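Local coordinates for protein 2-phospho-L-lactate guanylyltransferase (Methanosarcina mazei, PDB 2I5E) that probably catalyses the GTP-dependent guanylylation of (2S)-2-phospholactate to (2S)-lactyl-2-diphospho-5'-guanosine, a step in the biosynthesis of coenzyme F420, at residues E27-V32 / S57-E62; L36-S41 / G187-Y192; Q50-S55 / N81-E86; V116-G121 / S144-H149. One frame throughout, in Å; residues are numbered along the deposited sequence.

Contact 1. Residues E27-V32 / S57-E62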
loop_
_atom_site.group_PDB
_atom_site.type_symbol
_atom_site.label_atom_id
_atom_site.label_comp_id
_atom_site.label_asym_id
_atom_site.label_seq_id
_atom_site.Cartn_x
_atom_site.Cartn_y
_atom_site.Cartn_z
ATOM N N GLU A 27 -0.583 22.814 13.261
ATOM C CA GLU A 27 -0.534 21.335 13.474
ATOM C C GLU A 27 0.270 20.637 12.377
ATOM O O GLU A 27 1.110 19.810 12.666
ATOM C CB GLU A 27 -1.924 20.732 13.604
ATOM C CG GLU A 27 -2.546 21.103 14.907
ATOM C CD GLU A 27 -4.049 20.908 14.934
ATOM O OE1 GLU A 27 -4.496 20.688 16.065
ATOM O OE2 GLU A 27 -4.768 21.003 13.869
ATOM N N ARG A 28 -0.024 21.009 11.124
ATOM C CA ARG A 28 0.715 20.551 9.984
ATOM C C ARG A 28 2.205 20.674 10.174
ATOM O O ARG A 28 2.920 19.746 9.959
ATOM C CB ARG A 28 0.242 21.303 8.753
ATOM C CG ARG A 28 -1.112 20.776 8.323
ATOM C CD ARG A 28 -1.924 21.885 7.541
ATOM N NE ARG A 28 -1.042 22.531 6.550
ATOM C CZ ARG A 28 -1.289 23.665 5.873
ATOM N NH1 ARG A 28 -2.424 24.358 6.077
ATOM N NH2 ARG A 28 -0.368 24.109 4.993
ATOM N N GLU A 29 2.699 21.842 10.583
ATOM C CA GLU A 29 4.117 22.053 10.637
ATOM C C GLU A 29 4.672 21.183 11.746
ATOM O O GLU A 29 5.730 20.587 11.602
ATOM C CB GLU A 29 4.432 23.534 10.927
ATOM C CG GLU A 29 3.959 24.467 9.866
ATOM C CD GLU A 29 4.723 25.756 9.884
ATOM O OE1 GLU A 29 4.605 26.433 8.877
ATOM O OE2 GLU A 29 5.453 26.067 10.870
ATOM N N GLU A 30 3.988 21.100 12.875
ATOM C CA GLU A 30 4.502 20.191 13.956
ATOM C C GLU A 30 4.552 18.691 13.573
ATOM O O GLU A 30 5.525 18.022 13.826
ATOM C CB GLU A 30 3.697 20.370 15.236
ATOM C CG GLU A 30 4.566 20.959 16.323
ATOM C CD GLU A 30 5.166 19.942 17.267
ATOM O OE1 GLU A 30 6.164 19.235 16.894
ATOM O OE2 GLU A 30 4.624 19.919 18.432
ATOM N N PHE A 31 3.466 18.197 12.989
ATOM C CA PHE A 31 3.357 16.854 12.507
ATOM C C PHE A 31 4.561 16.539 11.601
ATOM O O PHE A 31 5.364 15.710 11.889
ATOM C CB PHE A 31 2.033 16.738 11.727
ATOM C CG PHE A 31 1.706 15.351 11.308
ATOM C CD1 PHE A 31 1.903 14.287 12.196
ATOM C CD2 PHE A 31 1.209 15.093 10.037
ATOM C CE1 PHE A 31 1.646 13.030 11.838
ATOM C CE2 PHE A 31 0.910 13.794 9.656
ATOM C CZ PHE A 31 1.105 12.770 10.560
ATOM N N VAL A 32 4.687 17.257 10.495
ATOM C CA VAL A 32 5.770 17.107 9.528
ATOM C C VAL A 32 7.176 17.012 10.196
ATOM O O VAL A 32 7.999 16.146 9.910
ATOM C CB VAL A 32 5.536 18.332 8.614
ATOM C CG1 VAL A 32 6.693 19.313 8.517
ATOM C CG2 VAL A 32 4.750 17.974 7.330
ATOM N N SER A 57 15.100 26.668 3.185
ATOM C CA SER A 57 15.437 27.506 4.343
ATOM C C SER A 57 15.788 26.694 5.573
ATOM O O SER A 57 15.356 25.520 5.742
ATOM C CB SER A 57 14.240 28.400 4.728
ATOM O OG SER A 57 13.595 27.942 5.888
ATOM N N VAL A 58 16.509 27.337 6.473
ATOM C CA VAL A 58 16.789 26.871 7.804
ATOM C C VAL A 58 15.607 26.654 8.744
ATOM O O VAL A 58 15.708 26.007 9.757
ATOM C CB VAL A 58 17.736 27.849 8.485
ATOM C CG1 VAL A 58 19.138 27.399 8.348
ATOM C CG2 VAL A 58 17.566 29.223 7.923
ATOM N N TYR A 59 14.493 27.235 8.408
ATOM C CA TYR A 59 13.300 27.195 9.205
ATOM C C TYR A 59 12.948 25.757 9.613
ATOM O O TYR A 59 12.632 24.900 8.760
ATOM C CB TYR A 59 12.136 27.814 8.391
ATOM C CG TYR A 59 10.845 27.839 9.167
ATOM C CD1 TYR A 59 10.658 28.730 10.206
ATOM C CD2 TYR A 59 9.814 26.949 8.874
ATOM C CE1 TYR A 59 9.478 28.743 10.953
ATOM C CE2 TYR A 59 8.627 26.964 9.619
ATOM C CZ TYR A 59 8.470 27.869 10.648
ATOM O OH TYR A 59 7.300 27.921 11.372
ATOM N N GLY A 60 13.029 25.490 10.911
ATOM C CA GLY A 60 12.621 24.184 11.466
ATOM C C GLY A 60 13.830 23.292 11.571
ATOM O O GLY A 60 13.764 22.163 12.045
ATOM N N LEU A 61 14.957 23.823 11.106
ATOM C CA LEU A 61 16.190 23.057 11.054
ATOM C C LEU A 61 17.315 23.791 11.815
ATOM O O LEU A 61 18.516 23.382 11.779
ATOM C CB LEU A 61 16.557 22.833 9.587
ATOM C CG LEU A 61 15.568 21.973 8.798
ATOM C CD1 LEU A 61 15.853 22.158 7.371
ATOM C CD2 LEU A 61 15.620 20.525 9.210
ATOM N N GLU A 62 16.905 24.863 12.514
ATOM C CA GLU A 62 17.844 25.792 13.215
ATOM C C GLU A 62 18.779 25.017 14.158
ATOM O O GLU A 62 19.976 25.280 14.188
ATOM C CB GLU A 62 17.081 26.903 13.955
ATOM C CG GLU A 62 16.157 27.778 13.065
ATOM C CD GLU A 62 14.692 27.286 13.038
ATOM O OE1 GLU A 62 14.365 26.193 13.584
ATOM O OE2 GLU A 62 13.838 28.011 12.449
#
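With its CG anti to the backbone N (chi1 -179°), Y59 sends its phenol outward from the loop, while E29, whose CG is anti to the carbonyl carbon and whose chain runs extended beyond it, reaches back from the helix. The pair ties helix 25-45 of a GT-A-like nucleotidyltransferase fold to the connection between strands 50-55 and 68-71. The two backbones stay well apart, with E29 CA 8.8 Å from G60 CA even at the closest pairing, so only long side chains can bridge them. Their meeting point is a single hydrogen bond: Y59 OH donates to E29 OE2 at 2.7 Å. OE2 lies at the edge of the phenol, near the ring plane, and accepts through its syn lone pair, on the side of OE1. The carboxylate plane is turned 70° from the ring, and the two side chains cross at about a right angle. E29 is buried, and its other oxygen, OE1, takes a weak hydrogen bond from the backbone N of G14, so each oxygen of the carboxylate has a partner. A glutamate suits a place where one group must accept from two directions.

Y59 is presented by a type II beta turn from V58 to L61, closed by L61 N to V58 O at 2.7 Å. G60 occupies its third position with a positive phi, where a CB would be jammed against the carbonyl O of Y59. The exposed E62 folds back on this turn: G60 N donates to E62 OE2 at 3.1 Å, meeting that oxygen from above the carboxylate, 51° out of its plane.

Contact 2. Residues L36-S41 / G187-Y192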
loop_
_atom_site.group_PDB
_atom_site.type_symbol
_atom_site.label_atom_id
_atom_site.label_comp_id
_atom_site.label_asym_id
_atom_site.label_seq_id
_atom_site.Cartn_x
_atom_site.Cartn_y
_atom_site.Cartn_z
ATOM N N LEU A 36 9.664 13.921 9.971
ATOM C CA LEU A 36 11.082 14.051 9.544
ATOM C C LEU A 36 12.020 13.295 10.447
ATOM O O LEU A 36 12.950 12.576 9.989
ATOM C CB LEU A 36 11.524 15.540 9.524
ATOM C CG LEU A 36 12.952 15.887 9.064
ATOM C CD1 LEU A 36 13.199 15.520 7.557
ATOM C CD2 LEU A 36 13.384 17.401 9.390
ATOM N N ASN A 37 11.859 13.575 11.747
ATOM C CA ASN A 37 12.711 13.009 12.769
ATOM C C ASN A 37 12.700 11.505 12.807
ATOM O O ASN A 37 13.710 10.901 13.145
ATOM C CB ASN A 37 12.361 13.590 14.154
ATOM C CG ASN A 37 12.862 14.973 14.292
ATOM O OD1 ASN A 37 13.873 15.321 13.695
ATOM N ND2 ASN A 37 12.150 15.796 15.015
ATOM N N GLN A 38 11.533 10.916 12.594
ATOM C CA GLN A 38 11.384 9.476 12.535
ATOM C C GLN A 38 12.086 8.856 11.286
ATOM O O GLN A 38 12.744 7.805 11.374
ATOM C CB GLN A 38 9.897 9.136 12.512
ATOM C CG GLN A 38 9.118 9.373 13.865
ATOM C CD GLN A 38 7.991 8.411 13.986
ATOM O OE1 GLN A 38 6.823 8.727 13.716
ATOM N NE2 GLN A 38 8.339 7.177 14.319
ATOM N N VAL A 39 11.927 9.503 10.124
ATOM C CA VAL A 39 12.746 9.121 8.908
ATOM C C VAL A 39 14.249 9.186 9.104
ATOM O O VAL A 39 14.917 8.208 8.735
ATOM C CB VAL A 39 12.353 9.923 7.655
ATOM C CG1 VAL A 39 13.171 9.517 6.443
ATOM C CG2 VAL A 39 10.851 9.816 7.462
ATOM N N ILE A 40 14.771 10.283 9.679
ATOM C CA ILE A 40 16.186 10.370 9.966
ATOM C C ILE A 40 16.583 9.274 10.986
ATOM O O ILE A 40 17.566 8.579 10.810
ATOM C CB ILE A 40 16.649 11.745 10.565
ATOM C CG1 ILE A 40 16.422 12.909 9.606
ATOM C CG2 ILE A 40 18.107 11.641 10.992
ATOM C CD1 ILE A 40 16.213 14.291 10.312
ATOM N N SER A 41 15.777 9.052 11.992
ATOM C CA SER A 41 16.080 7.903 12.869
ATOM C C SER A 41 16.070 6.540 12.136
ATOM O O SER A 41 16.906 5.634 12.420
ATOM C CB SER A 41 15.112 7.883 14.028
ATOM O OG SER A 41 15.475 6.754 14.838
ATOM N N GLY A 187 5.038 5.420 17.550
ATOM C CA GLY A 187 6.000 6.506 17.655
ATOM C C GLY A 187 5.318 7.852 17.656
ATOM O O GLY A 187 4.077 7.951 17.717
ATOM N N ALA A 188 6.154 8.864 17.591
ATOM C CA ALA A 188 5.767 10.186 18.044
ATOM C C ALA A 188 4.711 10.761 17.066
ATOM O O ALA A 188 3.741 11.409 17.492
ATOM C CB ALA A 188 7.006 11.066 18.116
ATOM N N ALA A 189 4.878 10.483 15.761
ATOM C CA ALA A 189 4.019 11.150 14.793
ATOM C C ALA A 189 2.628 10.571 15.049
ATOM O O ALA A 189 1.633 11.298 15.196
ATOM C CB ALA A 189 4.578 10.859 13.305
ATOM N N LYS A 190 2.573 9.241 15.201
ATOM C CA LYS A 190 1.335 8.538 15.510
ATOM C C LYS A 190 0.741 9.044 16.834
ATOM O O LYS A 190 -0.455 9.393 16.916
ATOM C CB LYS A 190 1.586 7.026 15.518
ATOM C CG LYS A 190 0.270 6.164 15.718
ATOM C CD LYS A 190 0.199 5.610 17.163
ATOM C CE LYS A 190 -1.056 4.726 17.382
ATOM N NZ LYS A 190 -1.172 3.495 16.418
ATOM N N ASP A 191 1.576 9.194 17.855
ATOM C CA ASP A 191 1.006 9.668 19.202
ATOM C C ASP A 191 0.439 11.024 19.065
ATOM O O ASP A 191 -0.502 11.337 19.745
ATOM C CB ASP A 191 2.080 9.679 20.315
ATOM C CG ASP A 191 2.732 8.354 20.457
ATOM O OD1 ASP A 191 2.039 7.379 20.120
ATOM O OD2 ASP A 191 3.907 8.259 20.833
ATOM N N TYR A 192 1.023 11.837 18.178
ATOM C CA TYR A 192 0.571 13.212 18.006
ATOM C C TYR A 192 -0.851 13.221 17.480
ATOM O O TYR A 192 -1.733 13.879 18.009
ATOM C CB TYR A 192 1.563 13.979 17.047
ATOM C CG TYR A 192 1.214 15.463 16.755
ATOM C CD1 TYR A 192 1.602 16.485 17.646
ATOM C CD2 TYR A 192 0.485 15.827 15.628
ATOM C CE1 TYR A 192 1.268 17.848 17.456
ATOM C CE2 TYR A 192 0.137 17.189 15.392
ATOM C CZ TYR A 192 0.555 18.198 16.319
ATOM O OH TYR A 192 0.271 19.556 16.080
HETATM O O HOH W 1 4.534 7.135 13.674
#
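Q38 and A189 make the direct polar contact between these segments of helices 25-45 and 188-194 in the GT-A-like fold, where the middle of the former faces the first turn of the latter. The direct bond is weak: A189 N donates to Q38 OE1 at 3.3 Å, with an N-H...O angle of 151°. A water adds a second, indirect link. It donates to Q38 OE1 at 2.8 Å and accepts from K190 N at 3.3 Å, so one amide oxygen serves A189 N directly and K190 N through the water, at the start of a helix, where no preceding turn supplies carbonyls. The positive end of the helix dipole would probably polarise that oxygen. G187 holds the N-cap position and has no side chain to offer these groups.

Van der Waals contact completes the fit. G187 suits its place because a CB there would clash with Q38 NE2, and its backbone angles alone call for glycine. An alanine in place of Q38 would remove the amide and would probably leave A189 N without this acceptor and the bridging water without its acceptor on helix 25-45. Alanine suits position 189, since a larger side chain would probably crowd the amide: A189 CB already lies 3.1 Å from Q38 OE1.

Contact 3. Residues Q50-S55 / N81-E86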
loop_
_atom_site.group_PDB
_atom_site.type_symbol
_atom_site.label_atom_id
_atom_site.label_comp_id
_atom_site.label_asym_id
_atom_site.label_seq_id
_atom_site.Cartn_x
_atom_site.Cartn_y
_atom_site.Cartn_z
ATOM N N GLN A 50 26.059 9.289 6.691
ATOM C CA GLN A 50 25.345 10.580 6.808
ATOM C C GLN A 50 24.171 10.896 5.859
ATOM O O GLN A 50 24.053 10.435 4.711
ATOM C CB GLN A 50 26.275 11.803 7.206
ATOM C CG GLN A 50 26.260 13.155 6.342
ATOM C CD GLN A 50 27.695 13.789 6.132
ATOM O OE1 GLN A 50 27.965 14.940 6.545
ATOM N NE2 GLN A 50 28.589 13.043 5.457
ATOM N N VAL A 51 23.303 11.696 6.443
ATOM C CA VAL A 51 21.999 11.993 5.942
ATOM C C VAL A 51 22.050 13.468 5.711
ATOM O O VAL A 51 22.435 14.211 6.595
ATOM C CB VAL A 51 20.971 11.640 7.014
ATOM C CG1 VAL A 51 19.564 12.058 6.617
ATOM C CG2 VAL A 51 21.054 10.165 7.341
ATOM N N ASP A 52 21.669 13.890 4.516
ATOM C CA ASP A 52 21.467 15.301 4.226
ATOM C C ASP A 52 19.965 15.661 4.221
ATOM O O ASP A 52 19.089 14.836 3.836
ATOM C CB ASP A 52 22.083 15.580 2.855
ATOM C CG ASP A 52 23.541 15.101 2.768
ATOM O OD1 ASP A 52 24.295 15.380 3.715
ATOM O OD2 ASP A 52 23.927 14.462 1.772
ATOM N N ILE A 53 19.623 16.884 4.576
ATOM C CA ILE A 53 18.232 17.271 4.494
ATOM C C ILE A 53 18.304 18.354 3.509
ATOM O O ILE A 53 19.104 19.209 3.695
ATOM C CB ILE A 53 17.773 17.801 5.827
ATOM C CG1 ILE A 53 17.780 16.681 6.848
ATOM C CG2 ILE A 53 16.428 18.404 5.703
ATOM C CD1 ILE A 53 17.530 17.165 8.206
ATOM N N LEU A 54 17.534 18.349 2.431
ATOM C CA LEU A 54 17.665 19.410 1.443
ATOM C C LEU A 54 16.398 20.277 1.503
ATOM O O LEU A 54 15.277 19.830 1.176
ATOM C CB LEU A 54 17.878 18.739 0.080
ATOM C CG LEU A 54 18.113 19.567 -1.173
ATOM C CD1 LEU A 54 19.564 20.088 -1.123
ATOM C CD2 LEU A 54 17.905 18.626 -2.308
ATOM N N SER A 55 16.577 21.496 1.979
ATOM C CA SER A 55 15.530 22.395 2.423
ATOM C C SER A 55 15.821 23.807 1.864
ATOM O O SER A 55 17.028 24.190 1.732
ATOM C CB SER A 55 15.592 22.421 3.930
ATOM O OG SER A 55 14.809 23.438 4.468
ATOM N N ASN A 81 18.313 17.243 -8.554
ATOM C CA ASN A 81 19.103 16.868 -9.728
ATOM C C ASN A 81 20.544 17.457 -9.663
ATOM O O ASN A 81 21.505 16.757 -10.028
ATOM C CB ASN A 81 18.383 17.239 -10.990
ATOM C CG ASN A 81 17.477 16.129 -11.468
ATOM O OD1 ASN A 81 17.820 14.957 -11.405
ATOM N ND2 ASN A 81 16.280 16.500 -11.966
ATOM N N ARG A 82 20.691 18.677 -9.096
ATOM C CA ARG A 82 22.018 19.203 -8.670
ATOM C C ARG A 82 22.785 18.307 -7.635
ATOM O O ARG A 82 23.915 17.909 -7.844
ATOM C CB ARG A 82 21.853 20.653 -8.190
ATOM C CG ARG A 82 23.159 21.510 -8.132
ATOM C CD ARG A 82 22.811 22.984 -7.794
ATOM N NE ARG A 82 23.103 23.322 -6.404
ATOM C CZ ARG A 82 23.423 24.554 -5.973
ATOM N NH1 ARG A 82 23.478 25.577 -6.843
ATOM N NH2 ARG A 82 23.670 24.779 -4.666
ATOM N N TYR A 83 22.102 17.880 -6.563
ATOM C CA TYR A 83 22.650 16.954 -5.599
ATOM C C TYR A 83 23.100 15.650 -6.285
ATOM O O TYR A 83 24.208 15.148 -6.059
ATOM C CB TYR A 83 21.561 16.694 -4.569
ATOM C CG TYR A 83 21.983 15.829 -3.402
ATOM C CD1 TYR A 83 22.379 16.402 -2.212
ATOM C CD2 TYR A 83 22.041 14.439 -3.523
ATOM C CE1 TYR A 83 22.741 15.594 -1.162
ATOM C CE2 TYR A 83 22.417 13.644 -2.458
ATOM C CZ TYR A 83 22.730 14.254 -1.289
ATOM O OH TYR A 83 23.082 13.469 -0.235
ATOM N N LEU A 84 22.260 15.084 -7.130
ATOM C CA LEU A 84 22.656 13.924 -7.863
ATOM C C LEU A 84 23.965 14.149 -8.674
ATOM O O LEU A 84 24.838 13.312 -8.601
ATOM C CB LEU A 84 21.520 13.440 -8.783
ATOM C CG LEU A 84 20.402 12.551 -8.157
ATOM C CD1 LEU A 84 19.578 11.991 -9.329
ATOM C CD2 LEU A 84 20.988 11.411 -7.374
ATOM N N LYS A 85 24.073 15.253 -9.423
ATOM C CA LYS A 85 25.292 15.612 -10.206
ATOM C C LYS A 85 26.613 15.651 -9.393
ATOM O O LYS A 85 27.683 15.365 -9.923
ATOM C CB LYS A 85 25.115 16.968 -10.905
ATOM C CG LYS A 85 24.089 16.968 -12.051
ATOM C CD LYS A 85 23.949 18.373 -12.760
ATOM C CE LYS A 85 22.434 18.728 -13.007
ATOM N NZ LYS A 85 21.867 17.978 -14.194
ATOM N N GLU A 86 26.514 15.990 -8.102
ATOM C CA GLU A 86 27.668 16.240 -7.289
ATOM C C GLU A 86 27.999 14.996 -6.494
ATOM O O GLU A 86 29.111 14.881 -5.960
ATOM C CB GLU A 86 27.416 17.483 -6.412
ATOM C CG GLU A 86 27.476 18.818 -7.240
ATOM C CD GLU A 86 26.725 20.002 -6.644
ATOM O OE1 GLU A 86 26.246 19.941 -5.469
ATOM O OE2 GLU A 86 26.624 21.041 -7.347
#
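A buried hydrogen bond between the phenol of Y83 and the carboxylate of D52 joins helix 76-86 to strand 50-55, on one face of the main sheet. D52 points toward the helix, and Y83 answers with CG anti to the backbone N (chi1 -175°), which carries its ring across to the strand. Y83 OH donates to D52 OD2. The modelled separation of 2.4 Å is very short, so its exact value is doubtful, although the pairing itself is plain. OD2 sits at the edge of the ring, near its plane, 3.4 Å from Y83 CE1, and the carboxylate is turned 66° from the ring.

The other oxygen, OD1, forms a salt bridge with R68, the first residue of the neighbouring strand, so both oxygens of this buried acid are engaged. Tyrosine suits the opposing place because its ring can pack against R5, V7 and L70 while the hydroxyl meets the acid. L54, two residues on, also points toward the helix and rests on A79 and L80, adding an apolar contact beside the polar one. V51 and I53 point away from helix 76-86, to the other face of the sheet. Helices packed on both faces of a largely parallel sheet are the hallmark of the three-layer, Rossmann-like alpha/beta/alpha architecture of GT-A nucleotidyltransferases.

Contact 4. Residues V116-G121 / S144-H149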
loop_
_atom_site.group_PDB
_atom_site.type_symbol
_atom_site.label_atom_id
_atom_site.label_comp_id
_atom_site.label_asym_id
_atom_site.label_seq_id
_atom_site.Cartn_x
_atom_site.Cartn_y
_atom_site.Cartn_z
ATOM N N VAL A 116 18.558 0.559 -10.051
ATOM C CA VAL A 116 17.713 1.472 -9.224
ATOM C C VAL A 116 16.691 0.738 -8.420
ATOM O O VAL A 116 16.257 -0.358 -8.804
ATOM C CB VAL A 116 17.289 2.817 -9.927
ATOM C CG1 VAL A 116 17.858 2.992 -11.371
ATOM C CG2 VAL A 116 15.785 3.258 -9.711
ATOM N N CYS A 117 16.434 1.186 -7.189
ATOM C CA CYS A 117 15.265 0.609 -6.517
ATOM C C CYS A 117 14.273 1.701 -6.278
ATOM O O CYS A 117 14.601 2.822 -5.830
ATOM C CB CYS A 117 15.619 -0.085 -5.238
ATOM S SG CYS A 117 14.259 -0.886 -4.419
ATOM N N ILE A 118 13.032 1.375 -6.628
ATOM C CA ILE A 118 11.983 2.298 -6.437
ATOM C C ILE A 118 10.756 1.807 -5.653
ATOM O O ILE A 118 10.219 0.686 -5.912
ATOM C CB ILE A 118 11.708 2.996 -7.708
ATOM C CG1 ILE A 118 10.348 3.675 -7.682
ATOM C CG2 ILE A 118 11.935 2.096 -8.902
ATOM C CD1 ILE A 118 10.179 4.461 -8.852
ATOM N N VAL A 119 10.408 2.620 -4.655
ATOM C CA VAL A 119 9.235 2.513 -3.798
ATOM C C VAL A 119 8.069 3.462 -4.195
ATOM O O VAL A 119 8.207 4.715 -4.106
ATOM C CB VAL A 119 9.634 2.867 -2.335
ATOM C CG1 VAL A 119 8.558 2.425 -1.340
ATOM C CG2 VAL A 119 10.980 2.194 -2.050
ATOM N N PRO A 120 6.929 2.872 -4.638
ATOM C CA PRO A 120 5.779 3.662 -5.059
ATOM C C PRO A 120 5.164 4.280 -3.849
ATOM O O PRO A 120 5.256 3.696 -2.745
ATOM C CB PRO A 120 4.815 2.657 -5.664
ATOM C CG PRO A 120 5.252 1.264 -5.141
ATOM C CD PRO A 120 6.693 1.402 -4.710
ATOM N N GLY A 121 4.566 5.464 -4.015
ATOM C CA GLY A 121 3.654 5.907 -3.019
ATOM C C GLY A 121 2.267 5.896 -3.628
ATOM O O GLY A 121 2.058 5.377 -4.750
ATOM N N SER A 144 2.993 11.954 -12.351
ATOM C CA SER A 144 3.116 10.565 -12.405
ATOM C C SER A 144 4.556 10.041 -12.243
ATOM O O SER A 144 5.046 9.369 -13.088
ATOM C CB SER A 144 2.542 10.117 -13.700
ATOM O OG SER A 144 2.456 8.730 -13.637
ATOM N N SER A 145 5.177 10.240 -11.078
ATOM C CA SER A 145 6.651 10.145 -10.994
ATOM C C SER A 145 7.108 8.718 -10.923
ATOM O O SER A 145 8.216 8.424 -11.298
ATOM C CB SER A 145 7.192 10.932 -9.797
ATOM O OG SER A 145 6.615 10.532 -8.532
ATOM N N PHE A 146 6.279 7.839 -10.366
ATOM C CA PHE A 146 6.678 6.426 -10.264
ATOM C C PHE A 146 6.951 5.876 -11.681
ATOM O O PHE A 146 8.014 5.347 -11.923
ATOM C CB PHE A 146 5.612 5.576 -9.514
ATOM C CG PHE A 146 5.861 4.081 -9.598
ATOM C CD1 PHE A 146 6.860 3.490 -8.817
ATOM C CD2 PHE A 146 5.149 3.285 -10.503
ATOM C CE1 PHE A 146 7.146 2.157 -8.921
ATOM C CE2 PHE A 146 5.427 1.954 -10.652
ATOM C CZ PHE A 146 6.364 1.346 -9.875
ATOM N N LEU A 147 5.950 5.945 -12.580
ATOM C CA LEU A 147 6.080 5.481 -13.994
ATOM C C LEU A 147 7.233 6.230 -14.686
ATOM O O LEU A 147 8.038 5.623 -15.311
ATOM C CB LEU A 147 4.729 5.654 -14.747
ATOM C CG LEU A 147 3.556 4.668 -14.372
ATOM C CD1 LEU A 147 2.210 4.874 -15.132
ATOM C CD2 LEU A 147 3.981 3.206 -14.546
ATOM N N THR A 148 7.361 7.531 -14.478
ATOM C CA THR A 148 8.442 8.289 -15.059
ATOM C C THR A 148 9.856 7.831 -14.678
ATOM O O THR A 148 10.757 7.797 -15.557
ATOM C CB THR A 148 8.280 9.729 -14.746
ATOM O OG1 THR A 148 7.013 10.152 -15.217
ATOM C CG2 THR A 148 9.336 10.563 -15.547
ATOM N N HIS A 149 10.082 7.509 -13.387
ATOM C CA HIS A 149 11.373 6.986 -12.882
ATOM C C HIS A 149 11.741 5.581 -13.328
ATOM O O HIS A 149 12.962 5.200 -13.489
ATOM C CB HIS A 149 11.388 7.018 -11.304
ATOM C CG HIS A 149 11.418 8.402 -10.735
ATOM N ND1 HIS A 149 10.688 8.777 -9.623
ATOM C CD2 HIS A 149 12.170 9.484 -11.069
ATOM C CE1 HIS A 149 10.892 10.062 -9.373
ATOM N NE2 HIS A 149 11.813 10.512 -10.207
#
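The ring of F146 is wedged against I118 and P120, packing helix 145-154 on strand 116-120 of the mixed sheet in this GT-A-like fold. The two segments run nearly antiparallel, 164° between directions, with their axes 9.2 Å apart. F146 has its CG anti to the backbone N (chi1 170°), which carries the ring across to the strand, one face turned to P120. P120 comes over that face: CB stands 4.3 Å from the ring centroid and 28° off the normal, a CH-pi contact that a rigid proline ring can offer without a flexible chain. I118 approaches the same ring obliquely, with CD1 3.5 Å from F146 CD1 and CG1 just behind at 3.7 Å from the same carbon. As a beta-branched residue, I118 suits a strand, and its long branch is what spans the gap to the helix.

F146 is also met by H184 and I183 of the second subunit, so this core packing continues into the dimer interface. H149 turns its polar end elsewhere, ND1 bonding to T126 OG1 and NE2 to K140 N, which fixes the rotation of the imidazole and leaves its alkyl carbon for the strand. An alanine at I118 would keep only CB of this side chain and would probably open a gap on the strand side of F146 and H149. The long branch ends with I118 CD1 at the edge of the imidazole ring, 3.7 Å from H149 CB.

Contacts 1 and 2 lie along helix 25-45, their centres 13 Å apart, and touch directly where Y192 OH comes within 3.3 Å of E27 CA. Across the sheet from contact 3, the same helix reaches strand 50-55 through I40 CD1 and I53 CD1, 3.8 Å apart, and L61 of contact 1 packs on that strand too. Contact 4 borders the second subunit, its centre about 26 Å from that of contact 1. Contacts 3 and 4 reach the same sheet, their centres 18 Å and nearest atoms about 8 Å apart. In GT-A nucleotidyltransferases the loop after the first strand helps bind the nucleotide; G14, which gives E29 a weak hydrogen bond, lies there, so contact 1 probably adjoins the nucleotide site.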